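Local coordinates for inositol-1-monophosphatase (Nostoc sp., PDB 5ZHH), which probably catalyses the metal-dependent hydrolysis of inositol monophosphates to free inositol and inorganic phosphate, at residues V116-D121 and D125-G130; R244-N249 and N255-L260; T2-F7 and L108-V113; A45-S50 and I86-G91. All coordinates share one frame; numbering follows the deposited sequence.

Contact 1: residues V116-D121 and D125-G130; sequences VGVIYD and DELFRG
G117 with G130, I119 with F128 and D121 with E126 each exchange two backbone hydrogen bonds, satisfying the N-H and C=O of all six residues. The bond from F128 N to I119 O is among the straightest, 2.8 Å long with an N-H...O angle of 167°. The intervening residues add CA-H...O contacts to carbonyls already bonded: V118 CA lies 3.3 Å from F128 O. The Y120 hydroxyl gives its proton to D125 OD1 at 2.7 Å, on the anti side of the carboxylate and 30° out of its plane, which stands almost perpendicular to the ring. With CG opposite the backbone N (chi1 -179°), the ring reaches along the strands, CD1 resting 3.9 Å from L127 CB. A phenylalanine in place of Y120 would probably leave D125 OD1 without this donor and its carboxylate freer to turn. Beyond D121 and E126 a water donates to both acids, to D121 OD2 at 3.0 Å and to E126 OE2 at 2.6 Å. H124 and R202 respectively also bind these carboxylates and probably ease their mutual repulsion. Since D125 and E126 both face D121, this is a G1 beta bulge opening the second strand of an antiparallel beta hairpin.

Contact 2: residues R244-N249 and N255-L260; sequences RILATN and NLSRAL
L246 reaches from its strand to L256, S257 and L260 of helix 253-261, a compact example of apolar packing between a strand and a helix. Its CB points toward the helix, and the first torsion, which sets CG opposite the backbone N (chi1 169°), carries the branch onward to its two methyls. CD1 touches both leucines, which are one helical turn apart, in directions roughly at right angles, 3.6 Å from L256 CD2, 3.7 Å from L256 CG and 3.8 Å from L260 CD1. CD2 goes instead to the serine, lying 3.8 Å from S257 CB. The L246 and L256 side chains overlap alongside each other, pointing opposite ways.

Two residues along the strand, T248 adds a second apolar touch, its CG2 standing 3.8 Å from L256 CD2. Its chi1 of 74° puts OG1 between the backbone N and the carbonyl carbon; there it bonds to H253 and to the backbone of G250, while the methyl is left to face the leucine. S257 divides its roles likewise, offering CB to L246 while OG bonds to Y233 and S235.

The strand belongs to the five-stranded mixed sheet and runs roughly antiparallel to the helix, with short axes 9.8 Å apart at 149°. Helix 253-261 packs on the side of L246 and T248, helix 213-225 on that of I245 and A247. L178 of helix 172-181 also packs against L256 and L260. The contact is held by carbon-to-carbon packing, with no polar bond between the segments, so the fit probably depends on shape, while the hydroxyls at its border bond elsewhere.

Contact 3: residues T2-F7 and L108-V113; sequences TNLQTF and LLINGV
A helix laid on the face of a beta sheet is illustrated by L4 and F7 of helix 3-25, which meet L108 and I110 of strand 103-110. Residues three apart on the helix thus face residues two apart on the strand. The short axes of the two elements lie 11.5 Å apart and run at 150°, so side chains alone bridge the gap.

F7 meets L108 through one methyl. L108 CD2 comes to the CD2 side of the ring, 3.6 Å from F7 CD2 and 3.8 Å from F7 CG. The approach is oblique to the ring, and L108 gains its reach by holding CG opposite the backbone N (chi1 172°). I110 belongs mainly to L4: its extended CD1 lies 3.6 Å from L4 CD2, the two side chains crossing at a slant, and it approaches F7 CE2 more loosely at 4.4 Å. One face of the F7 ring carries the carbonyl oxygen of N3, 3.6 Å above its plane and offset toward the rim. Elsewhere F7 meets F62 edge to face and the rings of Y82 and H65, and V116 packs on both L4 and F7.

Beyond I110 the strand reverses through a type I' turn, closed by I110 N to V113 O at 2.9 Å. N111 and G112 both adopt the positive phi values this turn requires. On the helix, T6 bonds to R60 of a second subunit. Such a two-residue turn is typical of a tight beta hairpin, here joining strands 103-110 and 113-121, whose L108, I110 and V116 meet the N-terminal helix.

Contact 4: residues A45-S50 and I86-G91; sequences AADKAS and IDPLDG
The backbone of 86-91 turns a corner at P88 and L89 and there comes close to helix 44-61, with the CA atoms of S50 and P88 5.4 Å apart. At this corner S50 makes the one hydrogen bond between the segments, donating from OG to P88 O at 2.8 Å. The hydroxyl comes in at 121° to the C=O bond and 18° out of the carbonyl plane. It is placed there by a first torsion that turns OG opposite the backbone N (chi1 171°), which also brings it 3.5 Å from P88 CB. With an alanine here, P88 O would probably lose its donor from the helix, and the corner would be held to it by packing alone.

One turn earlier D47 lies across the same bend. Its OD2 packs on carbon, 3.7 Å from L89 CB and 3.8 Å from P88 CG, while D47 CB meets L89 CD2 at 4.0 Å. Y95 of helix 92-97 also packs on L89.

Within the corner, D87 OD1 accepts from L89 N at 3.0 Å in an Asx turn; the N-H arrives from above the carboxylate plane. D87 and D90 both come near D215, and the sequence IDPLDG matches the family motif whose aspartates bind magnesium in related phosphatases, consistent with a metal site here. D90 is further fixed by S190 and A192. The chemistry thus implies a division of labour: a serine hydrogen bond and van der Waals packing by D47 hold the corner to the helix, while the Asx turn orients an acid probably used at that site.

Overall arrangement
Contacts 1, 3 and 4 all reach the eight-stranded sheet, whereas contact 2 belongs to the five-stranded one, its centre about 29 Å from that of contact 4. Contact 1 is the sheet's buried interior, built on backbone bonds; contact 3, partly buried, is side-chain packing near the hairpin end of the strand. These two touch through V116, whose carbonyl probably accepts a hydrogen bond from L108 N, and both reach a second subunit. Contact 4, buried and nested within the loop that contact 3 closes, mixes one serine bond with packing at a corner. Contact 2, also buried, resembles contact 3 in being apolar helix-on-strand packing, but no other chain touches it.

Contact 1: residues V116-D121 and D125-G130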
loop_
_atom_site.group_PDB
_atom_site.type_symbol
_atom_site.label_atom_id
_atom_site.label_comp_id
_atom_site.label_asym_id
_atom_site.label_seq_id
_atom_site.Cartn_x
_atom_site.Cartn_y
_atom_site.Cartn_z
ATOM N N VAL A 116 -5.299 27.811 -2.273
ATOM C CA VAL A 116 -4.766 26.531 -2.731
ATOM C C VAL A 116 -4.216 25.790 -1.526
ATOM O O VAL A 116 -3.506 26.374 -0.700
ATOM C CB VAL A 116 -3.659 26.700 -3.792
ATOM C CG1 VAL A 116 -3.132 25.338 -4.226
ATOM C CG2 VAL A 116 -4.169 27.488 -4.988
ATOM N N GLY A 117 -4.519 24.498 -1.437
ATOM C CA GLY A 117 -4.031 23.724 -0.316
ATOM C C GLY A 117 -3.696 22.288 -0.655
ATOM O O GLY A 117 -4.470 21.600 -1.328
ATOM N N VAL A 118 -2.531 21.834 -0.206
ATOM C CA VAL A 118 -2.144 20.434 -0.302
ATOM C C VAL A 118 -1.641 19.982 1.058
ATOM O O VAL A 118 -0.796 20.648 1.667
ATOM C CB VAL A 118 -1.067 20.189 -1.380
ATOM C CG1 VAL A 118 -0.701 18.724 -1.396
ATOM C CG2 VAL A 118 -1.578 20.614 -2.759
ATOM N N ILE A 119 -2.167 18.855 1.535
ATOM C CA ILE A 119 -1.748 18.243 2.790
ATOM C C ILE A 119 -1.446 16.784 2.502
ATOM O O ILE A 119 -2.313 16.057 2.001
ATOM C CB ILE A 119 -2.830 18.378 3.875
ATOM C CG1 ILE A 119 -3.068 19.856 4.174
ATOM C CG2 ILE A 119 -2.435 17.626 5.146
ATOM C CD1 ILE A 119 -4.350 20.126 4.972
ATOM N N TYR A 120 -0.222 16.357 2.794
ATOM C CA TYR A 120 0.221 15.012 2.456
ATOM C C TYR A 120 0.737 14.311 3.701
ATOM O O TYR A 120 1.717 14.754 4.308
ATOM C CB TYR A 120 1.303 15.036 1.373
ATOM C CG TYR A 120 1.783 13.661 0.981
ATOM C CD1 TYR A 120 0.880 12.673 0.611
ATOM C CD2 TYR A 120 3.139 13.343 0.991
ATOM C CE1 TYR A 120 1.310 11.404 0.251
ATOM C CE2 TYR A 120 3.579 12.071 0.636
ATOM C CZ TYR A 120 2.656 11.112 0.272
ATOM O OH TYR A 120 3.073 9.853 -0.076
ATOM N N ASP A 121 0.063 13.229 4.076
ATOM C CA ASP A 121 0.453 12.282 5.114
ATOM C C ASP A 121 1.288 11.200 4.445
ATOM O O ASP A 121 0.723 10.314 3.798
ATOM C CB ASP A 121 -0.799 11.687 5.775
ATOM C CG ASP A 121 -0.494 10.581 6.790
ATOM O OD1 ASP A 121 0.668 10.137 6.933
ATOM O OD2 ASP A 121 -1.460 10.130 7.440
ATOM N N ASP A 125 0.180 7.580 3.216
ATOM C CA ASP A 125 0.074 7.943 1.808
ATOM C C ASP A 125 -1.321 8.482 1.483
ATOM O O ASP A 125 -2.042 7.964 0.627
ATOM C CB ASP A 125 0.438 6.751 0.918
ATOM C CG ASP A 125 0.585 7.144 -0.530
ATOM O OD1 ASP A 125 1.020 8.285 -0.790
ATOM O OD2 ASP A 125 0.258 6.323 -1.406
ATOM N N GLU A 126 -1.707 9.534 2.197
ATOM C CA GLU A 126 -2.973 10.212 1.954
ATOM C C GLU A 126 -2.692 11.635 1.499
ATOM O O GLU A 126 -2.106 12.426 2.246
ATOM C CB GLU A 126 -3.860 10.194 3.203
ATOM C CG GLU A 126 -4.384 8.805 3.513
ATOM C CD GLU A 126 -5.488 8.813 4.544
ATOM O OE1 GLU A 126 -6.373 7.937 4.460
ATOM O OE2 GLU A 126 -5.485 9.709 5.410
ATOM N N LEU A 127 -3.113 11.949 0.275
ATOM C CA LEU A 127 -2.832 13.217 -0.385
ATOM C C LEU A 127 -4.136 14.003 -0.482
ATOM O O LEU A 127 -5.030 13.634 -1.246
ATOM C CB LEU A 127 -2.230 12.958 -1.767
ATOM C CG LEU A 127 -1.974 14.169 -2.654
ATOM C CD1 LEU A 127 -0.943 15.065 -1.994
ATOM C CD2 LEU A 127 -1.499 13.715 -4.053
ATOM N N PHE A 128 -4.254 15.072 0.304
ATOM C CA PHE A 128 -5.433 15.928 0.282
ATOM C C PHE A 128 -5.137 17.158 -0.564
ATOM O O PHE A 128 -4.102 17.807 -0.383
ATOM C CB PHE A 128 -5.844 16.343 1.699
ATOM C CG PHE A 128 -6.212 15.179 2.595
ATOM C CD1 PHE A 128 -5.235 14.508 3.325
ATOM C CD2 PHE A 128 -7.529 14.766 2.708
ATOM C CE1 PHE A 128 -5.564 13.427 4.143
ATOM C CE2 PHE A 128 -7.873 13.701 3.541
ATOM C CZ PHE A 128 -6.887 13.027 4.249
ATOM N N ARG A 129 -6.042 17.482 -1.480
ATOM C CA ARG A 129 -5.813 18.575 -2.414
ATOM C C ARG A 129 -7.091 19.377 -2.593
ATOM O O ARG A 129 -8.177 18.807 -2.730
ATOM C CB ARG A 129 -5.320 18.051 -3.774
ATOM C CG ARG A 129 -3.895 17.506 -3.739
ATOM C CD ARG A 129 -3.609 16.600 -4.928
ATOM N NE ARG A 129 -3.732 17.258 -6.226
ATOM C CZ ARG A 129 -4.772 17.090 -7.040
ATOM N NH1 ARG A 129 -5.772 16.303 -6.667
ATOM N NH2 ARG A 129 -4.815 17.698 -8.221
ATOM N N GLY A 130 -6.952 20.698 -2.587
ATOM C CA GLY A 130 -8.087 21.571 -2.803
ATOM C C GLY A 130 -7.642 22.914 -3.323
ATOM O O GLY A 130 -6.544 23.385 -3.017
HETATM O O HOH W 1 -4.199 11.258 6.977
#

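Contact 2: residues R244-N249 and N255-L260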
loop_
_atom_site.group_PDB
_atom_site.type_symbol
_atom_site.label_atom_id
_atom_site.label_comp_id
_atom_site.label_asym_id
_atom_site.label_seq_id
_atom_site.Cartn_x
_atom_site.Cartn_y
_atom_site.Cartn_z
ATOM N N ARG A 244 -6.746 31.392 16.575
ATOM C CA ARG A 244 -7.927 30.607 16.908
ATOM C C ARG A 244 -8.688 30.261 15.643
ATOM O O ARG A 244 -8.783 31.077 14.720
ATOM C CB ARG A 244 -8.855 31.340 17.886
ATOM C CG ARG A 244 -8.155 31.768 19.155
ATOM C CD ARG A 244 -9.051 32.548 20.104
ATOM N NE ARG A 244 -8.517 32.453 21.459
ATOM C CZ ARG A 244 -9.113 31.831 22.469
ATOM N NH1 ARG A 244 -10.298 31.261 22.300
ATOM N NH2 ARG A 244 -8.523 31.797 23.655
ATOM N N ILE A 245 -9.221 29.043 15.605
ATOM C CA ILE A 245 -9.923 28.548 14.427
ATOM C C ILE A 245 -11.065 27.644 14.875
ATOM O O ILE A 245 -10.928 26.863 15.823
ATOM C CB ILE A 245 -8.953 27.816 13.473
ATOM C CG1 ILE A 245 -9.712 27.311 12.240
ATOM C CG2 ILE A 245 -8.252 26.671 14.208
ATOM C CD1 ILE A 245 -8.813 26.858 11.086
ATOM N N LEU A 246 -12.207 27.781 14.203
ATOM C CA LEU A 246 -13.345 26.877 14.351
ATOM C C LEU A 246 -13.695 26.363 12.963
ATOM O O LEU A 246 -14.031 27.156 12.080
ATOM C CB LEU A 246 -14.548 27.589 14.974
ATOM C CG LEU A 246 -15.879 26.833 14.940
ATOM C CD1 LEU A 246 -15.756 25.534 15.731
ATOM C CD2 LEU A 246 -17.004 27.701 15.506
ATOM N N ALA A 247 -13.610 25.048 12.766
ATOM C CA ALA A 247 -13.702 24.461 11.430
ATOM C C ALA A 247 -14.589 23.226 11.474
ATOM O O ALA A 247 -14.267 22.258 12.168
ATOM C CB ALA A 247 -12.308 24.103 10.906
ATOM N N THR A 248 -15.711 23.255 10.748
ATOM C CA THR A 248 -16.713 22.200 10.868
ATOM C C THR A 248 -17.271 21.833 9.504
ATOM O O THR A 248 -16.963 22.461 8.484
ATOM C CB THR A 248 -17.876 22.614 11.779
ATOM O OG1 THR A 248 -18.699 23.559 11.087
ATOM C CG2 THR A 248 -17.375 23.224 13.091
ATOM N N ASN A 249 -18.151 20.827 9.511
ATOM C CA ASN A 249 -18.907 20.439 8.326
ATOM C C ASN A 249 -19.950 21.472 7.924
ATOM O O ASN A 249 -20.596 21.283 6.892
ATOM C CB ASN A 249 -19.594 19.080 8.535
ATOM C CG ASN A 249 -20.645 19.095 9.652
ATOM O OD1 ASN A 249 -20.991 20.144 10.202
ATOM N ND2 ASN A 249 -21.163 17.910 9.984
ATOM N N ASN A 255 -23.982 25.178 16.351
ATOM C CA ASN A 255 -24.096 24.484 17.629
ATOM C C ASN A 255 -22.754 24.449 18.345
ATOM O O ASN A 255 -22.678 24.690 19.554
ATOM C CB ASN A 255 -24.612 23.064 17.413
ATOM C CG ASN A 255 -25.968 23.023 16.723
ATOM O OD1 ASN A 255 -26.149 22.283 15.758
ATOM N ND2 ASN A 255 -26.921 23.803 17.215
ATOM N N LEU A 256 -21.682 24.152 17.613
ATOM C CA LEU A 256 -20.362 24.124 18.232
ATOM C C LEU A 256 -19.927 25.524 18.652
ATOM O O LEU A 256 -19.329 25.701 19.719
ATOM C CB LEU A 256 -19.354 23.492 17.270
ATOM C CG LEU A 256 -17.917 23.289 17.755
ATOM C CD1 LEU A 256 -17.881 22.685 19.147
ATOM C CD2 LEU A 256 -17.176 22.390 16.763
ATOM N N SER A 257 -20.228 26.533 17.832
ATOM C CA SER A 257 -19.890 27.901 18.212
ATOM C C SER A 257 -20.592 28.294 19.512
ATOM O O SER A 257 -19.971 28.878 20.409
ATOM C CB SER A 257 -20.257 28.858 17.074
ATOM O OG SER A 257 -20.014 30.205 17.436
ATOM N N ARG A 258 -21.877 27.951 19.643
ATOM C CA ARG A 258 -22.609 28.240 20.876
ATOM C C ARG A 258 -21.948 27.572 22.079
ATOM O O ARG A 258 -21.765 28.197 23.130
ATOM C CB ARG A 258 -24.070 27.792 20.754
ATOM C CG ARG A 258 -24.821 27.926 22.093
ATOM C CD ARG A 258 -26.289 27.519 22.017
ATOM N NE ARG A 258 -26.511 26.074 22.008
ATOM C CZ ARG A 258 -26.652 25.334 23.104
ATOM N NH1 ARG A 258 -26.567 25.888 24.307
ATOM N NH2 ARG A 258 -26.859 24.022 22.990
ATOM N N ALA A 259 -21.578 26.295 21.941
ATOM C CA ALA A 259 -20.910 25.599 23.038
ATOM C C ALA A 259 -19.607 26.294 23.419
ATOM O O ALA A 259 -19.296 26.437 24.608
ATOM C CB ALA A 259 -20.656 24.142 22.660
ATOM N N LEU A 260 -18.850 26.757 22.423
ATOM C CA LEU A 260 -17.607 27.478 22.695
ATOM C C LEU A 260 -17.867 28.820 23.381
ATOM O O LEU A 260 -17.012 29.306 24.134
ATOM C CB LEU A 260 -16.818 27.656 21.395
ATOM C CG LEU A 260 -16.263 26.338 20.840
ATOM C CD1 LEU A 260 -15.636 26.513 19.448
ATOM C CD2 LEU A 260 -15.259 25.717 21.808
#

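Contact 3: residues T2-F7 and L108-V113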
loop_
_atom_site.group_PDB
_atom_site.type_symbol
_atom_site.label_atom_id
_atom_site.label_comp_id
_atom_site.label_asym_id
_atom_site.label_seq_id
_atom_site.Cartn_x
_atom_site.Cartn_y
_atom_site.Cartn_z
ATOM N N THR A 2 -7.422 26.336 -13.626
ATOM C CA THR A 2 -6.378 26.662 -14.589
ATOM C C THR A 2 -5.317 27.559 -13.948
ATOM O O THR A 2 -4.170 27.132 -13.764
ATOM C CB THR A 2 -6.931 27.307 -15.867
ATOM O OG1 THR A 2 -7.693 26.328 -16.591
ATOM C CG2 THR A 2 -5.785 27.838 -16.736
ATOM N N ASN A 3 -5.657 28.815 -13.662
ATOM C CA ASN A 3 -4.704 29.650 -12.939
ATOM C C ASN A 3 -4.390 29.019 -11.589
ATOM O O ASN A 3 -3.227 28.751 -11.269
ATOM C CB ASN A 3 -5.284 31.057 -12.765
ATOM C CG ASN A 3 -4.225 32.118 -12.514
ATOM O OD1 ASN A 3 -3.094 31.802 -12.138
ATOM N ND2 ASN A 3 -4.595 33.382 -12.691
ATOM N N LEU A 4 -5.434 28.680 -10.827
ATOM C CA LEU A 4 -5.252 28.006 -9.547
ATOM C C LEU A 4 -4.790 26.569 -9.740
ATOM O O LEU A 4 -4.093 26.017 -8.880
ATOM C CB LEU A 4 -6.540 28.064 -8.729
ATOM C CG LEU A 4 -6.868 29.491 -8.281
ATOM C CD1 LEU A 4 -8.168 29.540 -7.486
ATOM C CD2 LEU A 4 -5.710 30.072 -7.485
ATOM N N GLN A 5 -5.205 25.939 -10.843
ATOM C CA GLN A 5 -4.784 24.570 -11.127
ATOM C C GLN A 5 -3.272 24.482 -11.296
ATOM O O GLN A 5 -2.646 23.511 -10.860
ATOM C CB GLN A 5 -5.495 24.058 -12.379
ATOM C CG GLN A 5 -5.218 22.603 -12.699
ATOM C CD GLN A 5 -5.915 21.667 -11.732
ATOM O OE1 GLN A 5 -7.138 21.700 -11.600
ATOM N NE2 GLN A 5 -5.141 20.823 -11.055
ATOM N N THR A 6 -2.667 25.492 -11.923
ATOM C CA THR A 6 -1.212 25.519 -12.047
ATOM C C THR A 6 -0.548 25.589 -10.677
ATOM O O THR A 6 0.423 24.869 -10.412
ATOM C CB THR A 6 -0.793 26.705 -12.918
ATOM O OG1 THR A 6 -1.252 26.490 -14.255
ATOM C CG2 THR A 6 0.725 26.873 -12.931
ATOM N N PHE A 7 -1.076 26.436 -9.783
ATOM C CA PHE A 7 -0.556 26.495 -8.422
ATOM C C PHE A 7 -0.727 25.162 -7.716
ATOM O O PHE A 7 0.189 24.687 -7.034
ATOM C CB PHE A 7 -1.272 27.590 -7.629
ATOM C CG PHE A 7 -1.073 28.966 -8.178
ATOM C CD1 PHE A 7 0.109 29.307 -8.802
ATOM C CD2 PHE A 7 -2.072 29.917 -8.072
ATOM C CE1 PHE A 7 0.296 30.582 -9.312
ATOM C CE2 PHE A 7 -1.890 31.195 -8.577
ATOM C CZ PHE A 7 -0.707 31.526 -9.200
ATOM N N LEU A 108 -1.491 28.309 -0.171
ATOM C CA LEU A 108 -1.233 29.566 -0.857
ATOM C C LEU A 108 -2.304 30.565 -0.456
ATOM O O LEU A 108 -3.500 30.293 -0.614
ATOM C CB LEU A 108 -1.205 29.387 -2.378
ATOM C CG LEU A 108 -1.125 30.711 -3.154
ATOM C CD1 LEU A 108 0.169 31.448 -2.822
ATOM C CD2 LEU A 108 -1.232 30.480 -4.665
ATOM N N LEU A 109 -1.864 31.713 0.060
ATOM C CA LEU A 109 -2.721 32.859 0.326
ATOM C C LEU A 109 -2.652 33.810 -0.863
ATOM O O LEU A 109 -1.559 34.206 -1.288
ATOM C CB LEU A 109 -2.287 33.594 1.600
ATOM C CG LEU A 109 -2.306 32.855 2.939
ATOM C CD1 LEU A 109 -1.358 33.528 3.924
ATOM C CD2 LEU A 109 -3.721 32.815 3.516
ATOM N N ILE A 110 -3.809 34.155 -1.411
ATOM C CA ILE A 110 -3.913 35.163 -2.458
ATOM C C ILE A 110 -4.604 36.374 -1.844
ATOM O O ILE A 110 -5.777 36.299 -1.446
ATOM C CB ILE A 110 -4.649 34.639 -3.695
ATOM C CG1 ILE A 110 -3.900 33.423 -4.248
ATOM C CG2 ILE A 110 -4.771 35.739 -4.746
ATOM C CD1 ILE A 110 -4.541 32.786 -5.465
ATOM N N ASN A 111 -3.862 37.477 -1.733
ATOM C CA ASN A 111 -4.327 38.672 -1.036
ATOM C C ASN A 111 -4.789 38.317 0.375
ATOM O O ASN A 111 -5.809 38.807 0.865
ATOM C CB ASN A 111 -5.431 39.371 -1.832
ATOM C CG ASN A 111 -4.949 39.868 -3.191
ATOM O OD1 ASN A 111 -3.854 40.420 -3.314
ATOM N ND2 ASN A 111 -5.751 39.635 -4.223
ATOM N N GLY A 112 -4.016 37.454 1.036
ATOM C CA GLY A 112 -4.277 37.049 2.403
ATOM C C GLY A 112 -5.399 36.060 2.612
ATOM O O GLY A 112 -5.796 35.831 3.757
ATOM N N VAL A 113 -5.923 35.449 1.539
ATOM C CA VAL A 113 -7.047 34.529 1.618
ATOM C C VAL A 113 -6.581 33.160 1.165
ATOM O O VAL A 113 -5.974 33.038 0.099
ATOM C CB VAL A 113 -8.242 34.995 0.754
ATOM C CG1 VAL A 113 -9.405 34.020 0.901
ATOM C CG2 VAL A 113 -8.662 36.404 1.156
#

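Contact 4: residues A45-S50 and I86-G91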
loop_
_atom_site.group_PDB
_atom_site.type_symbol
_atom_site.label_atom_id
_atom_site.label_comp_id
_atom_site.label_asym_id
_atom_site.label_seq_id
_atom_site.Cartn_x
_atom_site.Cartn_y
_atom_site.Cartn_z
ATOM N N ALA A 45 16.937 17.331 11.276
ATOM C CA ALA A 45 17.360 17.272 9.883
ATOM C C ALA A 45 16.185 16.965 8.962
ATOM O O ALA A 45 16.054 17.576 7.897
ATOM C CB ALA A 45 18.470 16.235 9.711
ATOM N N ALA A 46 15.318 16.028 9.358
ATOM C CA ALA A 46 14.181 15.659 8.516
ATOM C C ALA A 46 13.292 16.863 8.240
ATOM O O ALA A 46 12.905 17.121 7.093
ATOM C CB ALA A 46 13.376 14.547 9.182
ATOM N N ASP A 47 12.971 17.618 9.292
ATOM C CA ASP A 47 12.176 18.831 9.148
ATOM C C ASP A 47 12.866 19.848 8.242
ATOM O O ASP A 47 12.223 20.492 7.402
ATOM C CB ASP A 47 11.917 19.411 10.537
ATOM C CG ASP A 47 11.398 20.828 10.495
ATOM O OD1 ASP A 47 12.236 21.768 10.384
ATOM O OD2 ASP A 47 10.158 21.011 10.546
ATOM N N LYS A 48 14.173 20.021 8.413
ATOM C CA LYS A 48 14.910 20.967 7.590
ATOM C C LYS A 48 15.070 20.453 6.160
ATOM O O LYS A 48 14.987 21.231 5.206
ATOM C CB LYS A 48 16.264 21.252 8.236
ATOM C CG LYS A 48 17.170 22.146 7.422
ATOM C CD LYS A 48 18.284 22.732 8.273
ATOM C CE LYS A 48 18.442 24.219 7.997
ATOM N NZ LYS A 48 17.163 24.951 8.253
ATOM N N ALA A 49 15.279 19.146 5.990
ATOM C CA ALA A 49 15.423 18.590 4.648
ATOM C C ALA A 49 14.119 18.701 3.868
ATOM O O ALA A 49 14.127 18.943 2.655
ATOM C CB ALA A 49 15.883 17.136 4.726
ATOM N N SER A 50 12.988 18.519 4.549
ATOM C CA SER A 50 11.695 18.668 3.891
ATOM C C SER A 50 11.486 20.103 3.425
ATOM O O SER A 50 11.066 20.339 2.286
ATOM C CB SER A 50 10.577 18.244 4.844
ATOM O OG SER A 50 9.297 18.559 4.316
ATOM N N ILE A 86 3.893 27.500 4.495
ATOM C CA ILE A 86 4.506 26.176 4.380
ATOM C C ILE A 86 4.758 25.613 5.774
ATOM O O ILE A 86 5.434 26.253 6.587
ATOM C CB ILE A 86 5.839 26.248 3.617
ATOM C CG1 ILE A 86 5.637 26.745 2.191
ATOM C CG2 ILE A 86 6.521 24.896 3.623
ATOM C CD1 ILE A 86 4.470 26.145 1.518
ATOM N N ASP A 87 4.258 24.405 6.039
ATOM C CA ASP A 87 4.768 23.623 7.163
ATOM C C ASP A 87 5.454 22.380 6.616
ATOM O O ASP A 87 4.768 21.459 6.138
ATOM C CB ASP A 87 3.673 23.228 8.156
ATOM C CG ASP A 87 4.247 22.760 9.498
ATOM O OD1 ASP A 87 5.432 22.359 9.543
ATOM O OD2 ASP A 87 3.523 22.790 10.511
ATOM N N PRO A 88 6.788 22.301 6.659
ATOM C CA PRO A 88 7.468 21.121 6.108
ATOM C C PRO A 88 7.249 19.865 6.931
ATOM O O PRO A 88 7.533 18.767 6.440
ATOM C CB PRO A 88 8.946 21.532 6.114
ATOM C CG PRO A 88 9.039 22.549 7.224
ATOM C CD PRO A 88 7.731 23.299 7.195
ATOM N N LEU A 89 6.778 19.997 8.173
ATOM C CA LEU A 89 6.533 18.834 9.027
ATOM C C LEU A 89 5.591 19.292 10.147
ATOM O O LEU A 89 6.040 19.741 11.201
ATOM C CB LEU A 89 7.828 18.259 9.570
ATOM C CG LEU A 89 7.805 17.082 10.548
ATOM C CD1 LEU A 89 6.778 16.051 10.153
ATOM C CD2 LEU A 89 9.197 16.448 10.621
ATOM N N ASP A 90 4.290 19.178 9.894
ATOM C CA ASP A 90 3.299 19.419 10.936
ATOM C C ASP A 90 3.140 18.145 11.752
ATOM O O ASP A 90 3.047 17.052 11.187
ATOM C CB ASP A 90 1.957 19.832 10.334
ATOM C CG ASP A 90 0.935 20.194 11.396
ATOM O OD1 ASP A 90 1.304 20.895 12.367
ATOM O OD2 ASP A 90 -0.226 19.747 11.276
ATOM N N GLY A 91 3.142 18.277 13.074
ATOM C CA GLY A 91 3.101 17.115 13.941
ATOM C C GLY A 91 4.492 16.685 14.368
ATOM O O GLY A 91 4.822 15.499 14.320
#